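Local coordinates for protein GH5 (Bacteroidetes bacterium AC2a, PDB 4YHE) that probably cleaves beta-1,4-glucosidic bonds in cellulose and related glucans, as a family 5 glycoside hydrolase built on a beta/alpha barrel, at residues G258-D263 against S383-S388; R310-R315 against S379-A384; W246-S251 against V299-K304; C318-D323 against Y375-I380; A328-N333 against D341-I346. All blocks are in the same frame, centred on the assembly; numbering follows the deposited sequence.

Interaction 1: G258-D263 against S383-S388; sequences GHTGKD and SAPESS
A type I beta turn, Gly258 to Gly261, meets the extended C-terminal tail on the surface of the (beta/alpha)8 barrel. The turn closes with Gly261 N bonded to Gly258 O. Two polar links join the segments. The direct one runs from Thr260 OG1 to Pro385 O at 2.6 Å, short and in the carbonyl plane. OG1 sits between the backbone N and the carbonyl carbon (chi1 61°), which aims it at the tail. The second link is a water. It donates to Thr260 O and accepts from Ser387 N. Glu256, outside both segments, accepts from the backbone N of Lys262 and from the hydroxyl of Ser387. That hydroxyl is anti to its own backbone N (chi1 168°).

Van der Waals contacts fill in around these bonds. The methyl of Ala384 points to the turn. It lies 3.5 Å from Thr260 OG1 and 3.6 Å from His259 CE1. Thr260 CG2 rests over one face of the His259 ring, toward its rim. The polar end of that ring is held by Glu270, through ND1. At the other end of the contact the Lys262 chain passes alongside Ser387, with Lys262 CG 3.4 Å from Ser387 OG.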
# COMPACT_ATOMS: atom_id res chain seq x y z
N GLY A 258 -0.30 23.13 3.30
CA GLY A 258 -1.60 23.65 3.64
C GLY A 258 -1.67 25.16 3.71
O GLY A 258 -0.69 25.87 3.46
N HIS A 259 -2.83 25.62 4.15
CA HIS A 259 -3.21 27.01 4.06
C HIS A 259 -2.40 27.93 4.97
O HIS A 259 -2.31 29.11 4.68
CB HIS A 259 -4.70 27.16 4.30
CG HIS A 259 -5.10 27.01 5.74
ND1 HIS A 259 -5.20 25.79 6.36
CD2 HIS A 259 -5.44 27.94 6.66
CE1 HIS A 259 -5.61 25.97 7.61
NE2 HIS A 259 -5.74 27.26 7.82
N THR A 260 -1.80 27.42 6.04
CA THR A 260 -0.91 28.24 6.87
C THR A 260 0.56 28.13 6.50
O THR A 260 1.41 28.84 7.03
CB THR A 260 -1.04 27.90 8.38
OG1 THR A 260 -0.69 26.53 8.62
CG2 THR A 260 -2.47 28.14 8.85
N GLY A 261 0.90 27.22 5.59
CA GLY A 261 2.29 27.09 5.13
C GLY A 261 2.70 28.23 4.22
O GLY A 261 1.89 28.75 3.47
N LYS A 262 3.97 28.59 4.27
CA LYS A 262 4.55 29.48 3.28
C LYS A 262 5.48 28.73 2.31
O LYS A 262 5.48 29.01 1.11
CB LYS A 262 5.31 30.62 3.96
CG LYS A 262 4.43 31.50 4.84
CD LYS A 262 3.56 32.42 4.00
CE LYS A 262 2.68 33.30 4.88
NZ LYS A 262 3.50 34.07 5.86
N ASP A 263 6.27 27.79 2.82
CA ASP A 263 7.19 27.00 1.98
C ASP A 263 6.42 25.78 1.46
O ASP A 263 6.65 24.65 1.90
CB ASP A 263 8.41 26.59 2.78
CG ASP A 263 9.40 25.77 2.00
OD1 ASP A 263 9.64 26.10 0.83
OD2 ASP A 263 9.96 24.81 2.58
N SER A 383 -6.84 24.70 13.31
CA SER A 383 -5.74 24.53 14.26
C SER A 383 -4.38 24.32 13.58
O SER A 383 -3.40 23.97 14.26
CB SER A 383 -6.05 23.34 15.18
OG SER A 383 -6.02 22.10 14.47
N ALA A 384 -4.30 24.57 12.27
CA ALA A 384 -3.05 24.34 11.52
C ALA A 384 -1.89 25.18 12.08
O ALA A 384 -2.08 26.33 12.48
CB ALA A 384 -3.24 24.65 10.05
N PRO A 385 -0.67 24.64 12.05
CA PRO A 385 0.43 25.34 12.72
C PRO A 385 0.98 26.58 11.98
O PRO A 385 0.72 26.81 10.79
CB PRO A 385 1.51 24.26 12.80
CG PRO A 385 1.27 23.42 11.56
CD PRO A 385 -0.22 23.41 11.37
N GLU A 386 1.79 27.34 12.68
CA GLU A 386 2.34 28.58 12.15
C GLU A 386 3.60 28.37 11.31
O GLU A 386 4.50 27.64 11.71
CB GLU A 386 2.69 29.44 13.35
CG GLU A 386 3.05 30.87 13.07
CD GLU A 386 3.02 31.65 14.36
OE1 GLU A 386 3.53 31.14 15.39
OE2 GLU A 386 2.44 32.74 14.35
N SER A 387 3.69 29.02 10.16
CA SER A 387 4.89 28.89 9.34
C SER A 387 6.12 29.41 10.08
O SER A 387 6.04 30.35 10.88
CB SER A 387 4.72 29.64 8.03
OG SER A 387 5.96 29.74 7.36
N SER A 388 7.28 28.82 9.78
CA SER A 388 8.54 29.32 10.33
C SER A 388 9.35 30.02 9.23
O SER A 388 10.58 30.11 9.32
CB SER A 388 9.33 28.19 11.01
OG SER A 388 9.75 27.18 10.09
O HOH W 1 1.50 30.64 9.13

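Interaction 2: R310-R315 against S379-A384; sequences RLYYFR and SIYDSA
The last turn of helix 377-382 and the loop after it lie beside helix 304-323, with Tyr312 CA 6.3 Å from Ala384 CA and Arg315 CA 7.1 Å from Ile380 CA. Tyr312 carries the contact. Its CG is anti to the backbone N (chi1 172°), so the ring reaches across to the short helix. Ala384 CB sits over one face in a CH-pi contact, 3.6 Å from the centroid of the Tyr312 ring. At the ring edge lie Ile380 O, 3.4 Å from Tyr312 CE1, and Tyr381 CA. The phenol oxygen is hydrogen-bonded to Glu270.

Ile380 points at the long helix. Its CG2 branch lies between Tyr312 CE1 and Arg315 CB, 4.0 Å from the latter. Arg315 bends at chi3 (-62°), and its guanidinium folds back over the CA of Tyr312. A water joins its NE, weakly, to Ser383 OG. That hydroxyl also donates to Ile380 O at 2.8 Å, on a lone pair. Ile380 O thus takes two bonds, the other from Ser383 N, where the helix gives way to loop. The arrangement is a C-terminal helix laid on the outer face of a barrel helix, a peripheral addition to the TIM-barrel fold.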
# COMPACT_ATOMS: atom_id res chain seq x y z
N ARG A 310 4.05 18.29 9.15
CA ARG A 310 3.89 16.87 8.88
C ARG A 310 2.77 16.23 9.75
O ARG A 310 1.94 15.46 9.26
CB ARG A 310 5.23 16.16 9.08
CG ARG A 310 5.20 14.66 8.77
CD ARG A 310 6.30 13.93 9.50
NE ARG A 310 6.50 12.57 9.05
CZ ARG A 310 7.23 11.64 9.68
NH1 ARG A 310 7.78 11.87 10.85
NH2 ARG A 310 7.35 10.45 9.15
N LEU A 311 2.72 16.58 11.03
CA LEU A 311 1.68 16.07 11.92
C LEU A 311 0.32 16.60 11.51
O LEU A 311 -0.64 15.84 11.50
CB LEU A 311 1.99 16.41 13.39
CG LEU A 311 3.30 15.91 13.97
CD1 LEU A 311 3.38 16.17 15.48
CD2 LEU A 311 3.46 14.42 13.73
N TYR A 312 0.25 17.89 11.16
CA TYR A 312 -0.96 18.51 10.60
C TYR A 312 -1.42 17.78 9.36
O TYR A 312 -2.56 17.45 9.22
CB TYR A 312 -0.73 20.01 10.29
CG TYR A 312 -1.87 20.64 9.55
CD1 TYR A 312 -3.10 20.87 10.18
CD2 TYR A 312 -1.74 21.01 8.21
CE1 TYR A 312 -4.15 21.42 9.50
CE2 TYR A 312 -2.79 21.60 7.53
CZ TYR A 312 -4.00 21.80 8.18
OH TYR A 312 -5.07 22.36 7.56
N TYR A 313 -0.49 17.52 8.44
CA TYR A 313 -0.83 16.73 7.26
C TYR A 313 -1.48 15.39 7.61
O TYR A 313 -2.53 15.06 7.07
CB TYR A 313 0.44 16.59 6.44
CG TYR A 313 0.40 15.69 5.24
CD1 TYR A 313 -0.06 16.16 4.00
CD2 TYR A 313 0.91 14.42 5.29
CE1 TYR A 313 -0.01 15.37 2.86
CE2 TYR A 313 0.97 13.62 4.16
CZ TYR A 313 0.50 14.09 2.95
OH TYR A 313 0.57 13.29 1.85
N PHE A 314 -0.91 14.64 8.55
CA PHE A 314 -1.45 13.38 8.95
C PHE A 314 -2.85 13.57 9.58
O PHE A 314 -3.77 12.87 9.25
CB PHE A 314 -0.51 12.66 9.93
CG PHE A 314 0.82 12.17 9.33
CD1 PHE A 314 0.93 11.81 8.00
CD2 PHE A 314 1.93 12.05 10.12
CE1 PHE A 314 2.14 11.35 7.48
CE2 PHE A 314 3.12 11.58 9.63
CZ PHE A 314 3.23 11.23 8.31
N ARG A 315 -2.99 14.50 10.51
CA ARG A 315 -4.29 14.67 11.12
C ARG A 315 -5.35 14.96 10.08
O ARG A 315 -6.40 14.34 10.04
CB ARG A 315 -4.28 15.79 12.14
CG ARG A 315 -3.48 15.49 13.37
CD ARG A 315 -3.89 16.46 14.50
NE ARG A 315 -3.63 17.87 14.16
CZ ARG A 315 -2.43 18.45 14.18
NH1 ARG A 315 -1.35 17.77 14.55
NH2 ARG A 315 -2.32 19.74 13.86
N SER A 379 -12.19 21.79 12.16
CA SER A 379 -11.47 22.01 13.43
C SER A 379 -9.98 21.73 13.30
O SER A 379 -9.18 22.46 13.84
CB SER A 379 -12.06 21.21 14.59
OG SER A 379 -11.99 19.82 14.41
N ILE A 380 -9.61 20.72 12.52
CA ILE A 380 -8.19 20.48 12.23
C ILE A 380 -7.61 21.64 11.41
O ILE A 380 -6.59 22.23 11.77
CB ILE A 380 -8.02 19.16 11.46
CG1 ILE A 380 -8.55 17.97 12.25
CG2 ILE A 380 -6.54 18.92 11.20
CD1 ILE A 380 -8.88 16.76 11.40
N TYR A 381 -8.28 21.97 10.30
CA TYR A 381 -7.94 23.13 9.48
C TYR A 381 -7.65 24.39 10.30
O TYR A 381 -6.58 25.02 10.18
CB TYR A 381 -9.09 23.41 8.51
CG TYR A 381 -8.80 24.37 7.40
CD1 TYR A 381 -9.03 25.75 7.55
CD2 TYR A 381 -8.32 23.91 6.16
CE1 TYR A 381 -8.78 26.63 6.51
CE2 TYR A 381 -8.06 24.79 5.13
CZ TYR A 381 -8.30 26.14 5.30
OH TYR A 381 -8.04 27.00 4.28
N ASP A 382 -8.58 24.73 11.18
CA ASP A 382 -8.44 25.96 11.99
C ASP A 382 -7.31 25.90 13.01
O ASP A 382 -6.90 26.93 13.54
CB ASP A 382 -9.75 26.26 12.74
CG ASP A 382 -10.91 26.54 11.81
OD1 ASP A 382 -10.69 26.87 10.62
OD2 ASP A 382 -12.07 26.40 12.28
N SER A 383 -6.84 24.70 13.31
CA SER A 383 -5.74 24.53 14.26
C SER A 383 -4.38 24.32 13.58
O SER A 383 -3.40 23.97 14.26
CB SER A 383 -6.05 23.34 15.18
OG SER A 383 -6.02 22.10 14.47
N ALA A 384 -4.30 24.57 12.27
CA ALA A 384 -3.05 24.34 11.52
C ALA A 384 -1.89 25.18 12.08
O ALA A 384 -2.08 26.33 12.48
CB ALA A 384 -3.24 24.65 10.05
O HOH W 2 -6.60 19.01 15.18

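Interaction 3: W246-S251 against V299-K304; sequences WDYAGS and VRRASK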
# COMPACT_ATOMS: atom_id res chain seq x y z
N TRP A 246 3.90 15.18 -4.03
CA TRP A 246 5.16 14.53 -3.89
C TRP A 246 6.26 15.45 -3.42
O TRP A 246 7.09 15.04 -2.60
CB TRP A 246 5.58 13.88 -5.25
CG TRP A 246 6.92 13.24 -5.14
CD1 TRP A 246 8.08 13.68 -5.68
CD2 TRP A 246 7.24 12.05 -4.42
NE1 TRP A 246 9.10 12.86 -5.34
CE2 TRP A 246 8.62 11.83 -4.59
CE3 TRP A 246 6.51 11.14 -3.66
CZ2 TRP A 246 9.27 10.75 -4.02
CZ3 TRP A 246 7.16 10.05 -3.11
CH2 TRP A 246 8.53 9.88 -3.27
N ASP A 247 6.32 16.69 -3.91
CA ASP A 247 7.44 17.56 -3.54
C ASP A 247 7.35 18.16 -2.10
O ASP A 247 8.28 18.83 -1.61
CB ASP A 247 7.67 18.61 -4.61
CG ASP A 247 8.38 18.03 -5.84
OD1 ASP A 247 9.10 17.02 -5.71
OD2 ASP A 247 8.15 18.60 -6.93
N TYR A 248 6.24 17.88 -1.44
CA TYR A 248 6.14 18.03 0.02
C TYR A 248 6.41 16.71 0.76
O TYR A 248 7.34 16.63 1.58
CB TYR A 248 4.77 18.58 0.44
CG TYR A 248 4.66 18.52 1.94
CD1 TYR A 248 5.44 19.35 2.74
CD2 TYR A 248 3.87 17.56 2.55
CE1 TYR A 248 5.40 19.24 4.13
CE2 TYR A 248 3.81 17.45 3.93
CZ TYR A 248 4.59 18.27 4.73
OH TYR A 248 4.54 18.15 6.12
N ALA A 249 5.60 15.69 0.48
CA ALA A 249 5.61 14.46 1.26
C ALA A 249 6.77 13.51 1.00
O ALA A 249 7.24 12.84 1.93
CB ALA A 249 4.31 13.70 1.07
N GLY A 250 7.23 13.46 -0.25
CA GLY A 250 8.20 12.49 -0.67
C GLY A 250 9.60 13.03 -0.87
O GLY A 250 10.54 12.57 -0.21
N SER A 251 9.76 14.01 -1.75
CA SER A 251 11.10 14.58 -2.00
C SER A 251 11.47 15.61 -0.96
O SER A 251 12.64 15.88 -0.79
CB SER A 251 11.21 15.20 -3.39
OG SER A 251 10.39 16.34 -3.48
N VAL A 299 7.56 12.21 4.71
CA VAL A 299 8.81 12.09 5.43
C VAL A 299 8.94 12.99 6.65
O VAL A 299 8.27 14.02 6.79
CB VAL A 299 10.04 12.26 4.52
CG1 VAL A 299 10.01 11.20 3.42
CG2 VAL A 299 10.17 13.68 3.97
N ARG A 300 9.83 12.58 7.54
CA ARG A 300 10.15 13.30 8.75
C ARG A 300 10.94 14.57 8.42
O ARG A 300 11.66 14.63 7.41
CB ARG A 300 10.98 12.40 9.68
CG ARG A 300 11.21 12.96 11.09
CD ARG A 300 11.99 12.01 11.97
NE ARG A 300 13.40 11.89 11.59
CZ ARG A 300 14.35 12.76 11.97
NH1 ARG A 300 14.05 13.85 12.67
NH2 ARG A 300 15.59 12.53 11.62
N ARG A 301 10.85 15.55 9.30
CA ARG A 301 11.58 16.80 9.14
C ARG A 301 12.57 17.05 10.27
O ARG A 301 12.29 16.71 11.43
CB ARG A 301 10.60 17.97 9.08
CG ARG A 301 9.41 17.72 8.19
CD ARG A 301 9.77 17.62 6.72
NE ARG A 301 8.85 16.71 6.03
CZ ARG A 301 8.38 16.84 4.80
NH1 ARG A 301 8.70 17.88 4.03
NH2 ARG A 301 7.56 15.92 4.32
N ALA A 302 13.67 17.74 9.96
CA ALA A 302 14.68 18.06 11.01
C ALA A 302 14.24 19.15 12.01
O ALA A 302 14.44 19.03 13.23
CB ALA A 302 16.01 18.41 10.36
N SER A 303 13.57 20.17 11.51
CA SER A 303 13.09 21.28 12.34
C SER A 303 11.78 20.94 13.04
O SER A 303 10.90 20.33 12.45
CB SER A 303 12.96 22.54 11.45
OG SER A 303 11.66 23.12 11.46
N LYS A 304 11.64 21.33 14.30
CA LYS A 304 10.39 21.06 15.01
C LYS A 304 9.21 21.77 14.39
O LYS A 304 8.11 21.24 14.36
CB LYS A 304 10.47 21.50 16.47
CG LYS A 304 11.39 20.64 17.31
CD LYS A 304 11.20 20.94 18.78
CE LYS A 304 12.14 20.09 19.61
NZ LYS A 304 11.90 20.28 21.06
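Arg301 makes the tight part of this buried contact. Its NH1 and NH2 both grip one backbone oxygen, end-on. The bond from Arg301 NH2 to Tyr248 O is 2.8 Å, and the one from Arg301 NH1 to Tyr248 O is 3.1 Å. Both donors stand above the carbonyl plane. The chain bends at chi2 (-67°) and chi3, which turns the guanidinium back to its own segment. There NE donates to Val299 O at 2.9 Å.

The flat group is also held on both faces. One face lies on the Tyr248 ring in an off-centre cation-pi stack, with the planes at 20° and Arg301 CZ 4.3 Å from the Tyr248 centroid. The opposite face is covered by Val299 CG2. Nearby, Val299 N donates to Ala249 O at 2.9 Å, nearly straight at 162°. The electron-rich ring and the carbonyls would favour the positive charge.

The packing loosens along Gly250, whose O is 3.9 Å from Val299 CG1. Ala302 and Lys304 run on to the exposed side and leave the contact. Ser303 N-caps helix 304-323 there. The contact therefore ties short helix 246-249, after strand 236-242, to the loop joining strand 291-296 to helix 304-323. Tyr313 of that helix meets the Tyr248 ring edge-to-face.

Interaction 4: C318-D323 against Y375-I380; sequences CKAMRD and YTLQSI
The ring of Tyr375 is the flat group of this contact, and the aliphatic end of Lys319 meets it obliquely. Lys319 CE is 3.7 Å from Tyr375 CD2, and CD lies near CE2. The two side chains slide past each other in opposite directions. The ring's hydroxyl is bonded to Ser367 of helix 357-369. The contact joins the C-terminal part of helix 304-323, on the outside of the (beta/alpha)8 barrel, to the start of the appended helix 377-382.

Lys319 is the centre of it. CG is anti to the backbone N (chi1 176°), and the chain bends at chi2 (54°). Its CB and CG pack on the end of Ile380. The pair Lys319 CB and Ile380 CD1 is tight, at 3.4 Å. Leu377 crosses the lysine obliquely with CD1, while its CD2 reaches the methyl of Ala320. CB and CG of the lysine thus lie among apolar groups, while Lys319 CE comes 3.3 Å from Tyr375 O. The charge is met at the end of the chain. There NZ forms a salt bridge with Asp323, one turn on in the same helix. The bond from Lys319 NZ to Asp323 OD1 is 2.8 Å and uses the syn lone pair.

Thr376 is the N-cap of the short helix. Its OG1 accepts from Ser379 N at 3.0 Å. Thr376 O accepts from Ser379 OG and from Ile380 N. No direct hydrogen bond crosses the contact. A water at the helix start does: it donates to Asp323 OD2 at 2.7 Å and accepts from Leu377 N at 2.9 Å.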
# COMPACT_ATOMS: atom_id res chain seq x y z
N CYS A 318 -5.92 11.92 7.29
CA CYS A 318 -6.45 10.74 7.92
C CYS A 318 -7.91 10.97 8.39
O CYS A 318 -8.71 10.05 8.39
CB CYS A 318 -5.55 10.29 9.06
SG CYS A 318 -3.90 9.70 8.44
N LYS A 319 -8.21 12.19 8.79
CA LYS A 319 -9.62 12.53 9.14
C LYS A 319 -10.45 12.47 7.88
O LYS A 319 -11.50 11.82 7.82
CB LYS A 319 -9.72 13.90 9.80
CG LYS A 319 -11.16 14.32 10.08
CD LYS A 319 -11.91 13.27 10.88
CE LYS A 319 -13.18 13.85 11.54
NZ LYS A 319 -14.18 12.76 11.77
N ALA A 320 -9.95 13.09 6.82
CA ALA A 320 -10.65 13.04 5.55
C ALA A 320 -10.93 11.60 5.07
O ALA A 320 -11.99 11.31 4.50
CB ALA A 320 -9.90 13.85 4.48
N MET A 321 -9.99 10.69 5.30
CA MET A 321 -10.16 9.30 4.93
C MET A 321 -11.25 8.61 5.76
O MET A 321 -12.13 7.98 5.20
CB MET A 321 -8.83 8.53 5.11
CG MET A 321 -7.75 8.92 4.10
SD MET A 321 -6.14 8.31 4.63
CE MET A 321 -5.08 9.07 3.37
N ARG A 322 -11.16 8.74 7.08
CA ARG A 322 -12.19 8.19 7.96
C ARG A 322 -13.59 8.63 7.54
O ARG A 322 -14.49 7.81 7.42
CB ARG A 322 -11.91 8.64 9.38
CG ARG A 322 -13.04 8.39 10.38
CD ARG A 322 -13.29 6.91 10.62
NE ARG A 322 -14.50 6.71 11.43
CZ ARG A 322 -14.58 6.88 12.75
NH1 ARG A 322 -13.53 7.22 13.49
NH2 ARG A 322 -15.75 6.69 13.35
N ASP A 323 -13.74 9.93 7.27
CA ASP A 323 -15.04 10.50 6.89
C ASP A 323 -15.57 9.93 5.60
O ASP A 323 -16.78 9.92 5.38
CB ASP A 323 -14.96 12.02 6.83
CG ASP A 323 -14.82 12.66 8.21
OD1 ASP A 323 -15.08 11.96 9.21
OD2 ASP A 323 -14.41 13.82 8.30
N TYR A 375 -15.18 16.94 16.31
CA TYR A 375 -13.86 16.84 15.69
C TYR A 375 -14.12 16.68 14.21
O TYR A 375 -14.68 15.68 13.77
CB TYR A 375 -13.08 15.64 16.27
CG TYR A 375 -11.68 15.46 15.69
CD1 TYR A 375 -10.62 16.26 16.12
CD2 TYR A 375 -11.42 14.49 14.72
CE1 TYR A 375 -9.34 16.10 15.58
CE2 TYR A 375 -10.12 14.35 14.17
CZ TYR A 375 -9.11 15.16 14.61
OH TYR A 375 -7.80 15.02 14.14
N THR A 376 -13.76 17.70 13.45
CA THR A 376 -14.10 17.78 12.06
C THR A 376 -12.88 18.22 11.26
O THR A 376 -11.89 18.71 11.79
CB THR A 376 -15.21 18.84 11.83
OG1 THR A 376 -14.68 20.12 12.13
CG2 THR A 376 -16.43 18.60 12.72
N LEU A 377 -13.03 18.13 9.95
CA LEU A 377 -11.99 18.60 9.07
C LEU A 377 -11.75 20.10 9.32
O LEU A 377 -10.61 20.55 9.41
CB LEU A 377 -12.42 18.33 7.64
CG LEU A 377 -11.27 17.92 6.75
CD1 LEU A 377 -10.34 16.88 7.39
CD2 LEU A 377 -11.81 17.45 5.40
N GLN A 378 -12.84 20.85 9.50
CA GLN A 378 -12.74 22.27 9.82
C GLN A 378 -11.95 22.56 11.10
O GLN A 378 -11.14 23.46 11.11
CB GLN A 378 -14.13 22.95 9.87
CG GLN A 378 -14.02 24.48 9.91
CD GLN A 378 -13.55 25.08 8.60
OE1 GLN A 378 -14.04 24.72 7.51
NE2 GLN A 378 -12.61 26.04 8.68
N SER A 379 -12.19 21.79 12.16
CA SER A 379 -11.47 22.01 13.43
C SER A 379 -9.98 21.73 13.30
O SER A 379 -9.18 22.46 13.84
CB SER A 379 -12.06 21.21 14.59
OG SER A 379 -11.99 19.82 14.41
N ILE A 380 -9.61 20.72 12.52
CA ILE A 380 -8.19 20.48 12.23
C ILE A 380 -7.61 21.64 11.41
O ILE A 380 -6.59 22.23 11.77
CB ILE A 380 -8.02 19.16 11.46
CG1 ILE A 380 -8.55 17.97 12.25
CG2 ILE A 380 -6.54 18.92 11.20
CD1 ILE A 380 -8.88 16.76 11.40
O HOH W 3 -15.18 16.19 9.40

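Interaction 5: A328-N333 against D341-I346; sequences ALYWDN and DGFGVI
Three N-H groups grip Asp332 OD2, the best-held polar atom: two backbone ones from the facing loop and Trp18 NE1. Val345 N donates to Asp332 OD2 at 2.8 Å from above the carboxylate plane. Ile346 N donates to Asp332 OD2 at 3.0 Å on the syn lone pair. Both backbone bonds are nearly straight, at 164°. The other oxygen, OD1, takes Gly334 N and His348 NE2. So many donors round a buried carboxylate would favour its charged form.

Two more bonds tie the loop to the strand end. Tyr330 OH donates to Phe343 O at 2.8 Å, from above the carbonyl plane. Asn333 ND2 donates to Asp341 O at 2.9 Å, with that oxygen in the amide plane. Asn333 CG sits in the crowded position between N and the carbonyl carbon (chi1 64°). This turns its amide to the loop.

Phe343 packs beside these bonds. Trp331 sends its CD1 edge onto one face of the phenyl ring in a T-shaped pair, with Trp331 CD1 3.7 Å from Phe343 CD2. Tyr330 OH and Asn333 ND2 lie at the ring's edge. Phe343 CB is pressed on Trp331 O at 3.2 Å, and this buried oxygen has no polar partner. Val345 CG2 meets Tyr330 CE2 tip to tip. Gly342 centres an inverse gamma turn just before Phe343. The whole is a loop folded back on the C-terminal end of the eighth barrel strand, the end where TIM-barrel glycosidases carry their active site.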
# COMPACT_ATOMS: atom_id res chain seq x y z
N ALA A 328 -6.15 3.18 5.64
CA ALA A 328 -4.82 3.57 5.12
C ALA A 328 -3.66 3.00 5.93
O ALA A 328 -3.67 3.03 7.16
CB ALA A 328 -4.72 5.07 5.04
N LEU A 329 -2.63 2.54 5.21
CA LEU A 329 -1.47 1.98 5.86
C LEU A 329 -0.23 2.84 5.60
O LEU A 329 0.18 3.07 4.44
CB LEU A 329 -1.28 0.51 5.46
CG LEU A 329 -2.44 -0.39 5.90
CD1 LEU A 329 -3.53 -0.53 4.85
CD2 LEU A 329 -1.90 -1.74 6.30
N TYR A 330 0.35 3.33 6.69
CA TYR A 330 1.50 4.19 6.68
C TYR A 330 2.75 3.43 6.15
O TYR A 330 2.99 2.29 6.52
CB TYR A 330 1.76 4.79 8.07
CG TYR A 330 3.04 5.58 8.10
CD1 TYR A 330 3.11 6.83 7.49
CD2 TYR A 330 4.16 5.06 8.65
CE1 TYR A 330 4.27 7.56 7.46
CE2 TYR A 330 5.35 5.79 8.61
CZ TYR A 330 5.40 7.03 8.01
OH TYR A 330 6.58 7.74 7.99
N TRP A 331 3.49 4.07 5.25
CA TRP A 331 4.74 3.47 4.75
C TRP A 331 5.90 3.71 5.71
O TRP A 331 6.35 4.85 5.89
CB TRP A 331 5.08 4.02 3.37
CG TRP A 331 6.34 3.39 2.85
CD1 TRP A 331 7.55 3.98 2.74
CD2 TRP A 331 6.49 2.06 2.33
NE1 TRP A 331 8.48 3.09 2.22
CE2 TRP A 331 7.85 1.90 1.97
CE3 TRP A 331 5.62 0.98 2.17
CZ2 TRP A 331 8.35 0.69 1.43
CZ3 TRP A 331 6.12 -0.21 1.63
CH2 TRP A 331 7.48 -0.34 1.28
N ASP A 332 6.38 2.64 6.32
CA ASP A 332 7.54 2.68 7.22
C ASP A 332 8.66 1.82 6.66
O ASP A 332 8.57 0.62 6.61
CB ASP A 332 7.15 2.17 8.60
CG ASP A 332 8.24 2.39 9.64
OD1 ASP A 332 9.43 2.06 9.33
OD2 ASP A 332 7.91 2.89 10.79
N ASN A 333 9.74 2.48 6.26
CA ASN A 333 10.90 1.78 5.72
C ASN A 333 12.03 1.60 6.74
O ASN A 333 13.14 1.17 6.37
CB ASN A 333 11.40 2.48 4.46
CG ASN A 333 11.92 3.90 4.72
OD1 ASN A 333 11.94 4.38 5.87
ND2 ASN A 333 12.35 4.57 3.65
N ASP A 341 13.30 9.88 1.90
CA ASP A 341 13.27 8.49 2.44
C ASP A 341 13.17 8.32 3.94
O ASP A 341 13.25 7.21 4.44
CB ASP A 341 14.37 7.62 1.86
CG ASP A 341 13.90 6.87 0.66
OD1 ASP A 341 12.88 6.10 0.75
OD2 ASP A 341 14.49 7.12 -0.40
N GLY A 342 12.93 9.41 4.63
CA GLY A 342 12.88 9.40 6.06
C GLY A 342 11.52 9.02 6.55
O GLY A 342 10.79 9.90 7.02
N PHE A 343 11.16 7.74 6.42
CA PHE A 343 9.79 7.27 6.83
C PHE A 343 9.74 6.41 8.13
O PHE A 343 8.66 6.01 8.57
CB PHE A 343 9.15 6.44 5.70
CG PHE A 343 8.76 7.22 4.46
CD1 PHE A 343 7.62 8.04 4.44
CD2 PHE A 343 9.51 7.12 3.27
CE1 PHE A 343 7.22 8.73 3.31
CE2 PHE A 343 9.12 7.84 2.13
CZ PHE A 343 7.96 8.59 2.13
N GLY A 344 10.89 6.07 8.71
CA GLY A 344 10.90 5.14 9.82
C GLY A 344 10.30 5.77 11.06
O GLY A 344 10.74 6.83 11.49
N VAL A 345 9.28 5.15 11.62
CA VAL A 345 8.74 5.61 12.92
C VAL A 345 8.73 4.53 14.01
O VAL A 345 8.70 4.88 15.20
CB VAL A 345 7.32 6.22 12.79
CG1 VAL A 345 7.32 7.45 11.89
CG2 VAL A 345 6.31 5.19 12.32
N ILE A 346 8.70 3.25 13.61
CA ILE A 346 8.80 2.11 14.50
C ILE A 346 9.88 1.15 14.05
O ILE A 346 9.96 0.82 12.85
CB ILE A 346 7.45 1.37 14.61
CG1 ILE A 346 6.48 2.22 15.43
CG2 ILE A 346 7.59 -0.01 15.26
CD1 ILE A 346 5.06 1.74 15.39

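Interactions 3 and 5 are the buried contacts, interactions 2 and 4 are partly buried, and interaction 1 lies at the surface. The buried pair relies on direct bonds to backbone atoms, backed by stacked or edge-to-face flat groups. They touch each other, and Arg300 N probably bonds to Gly342 O. The outer three each include a bridging water. Interactions 2 and 4 hold the same two helices, 304-323 and 377-382, and share Ser379 and Ile380; neither has a direct hydrogen bond across. Interaction 1 continues from interaction 2 along the tail. Helix 304-323 connects the two zones: Arg310 touches both Tyr248 and Tyr330, and Met321 touches Ala328.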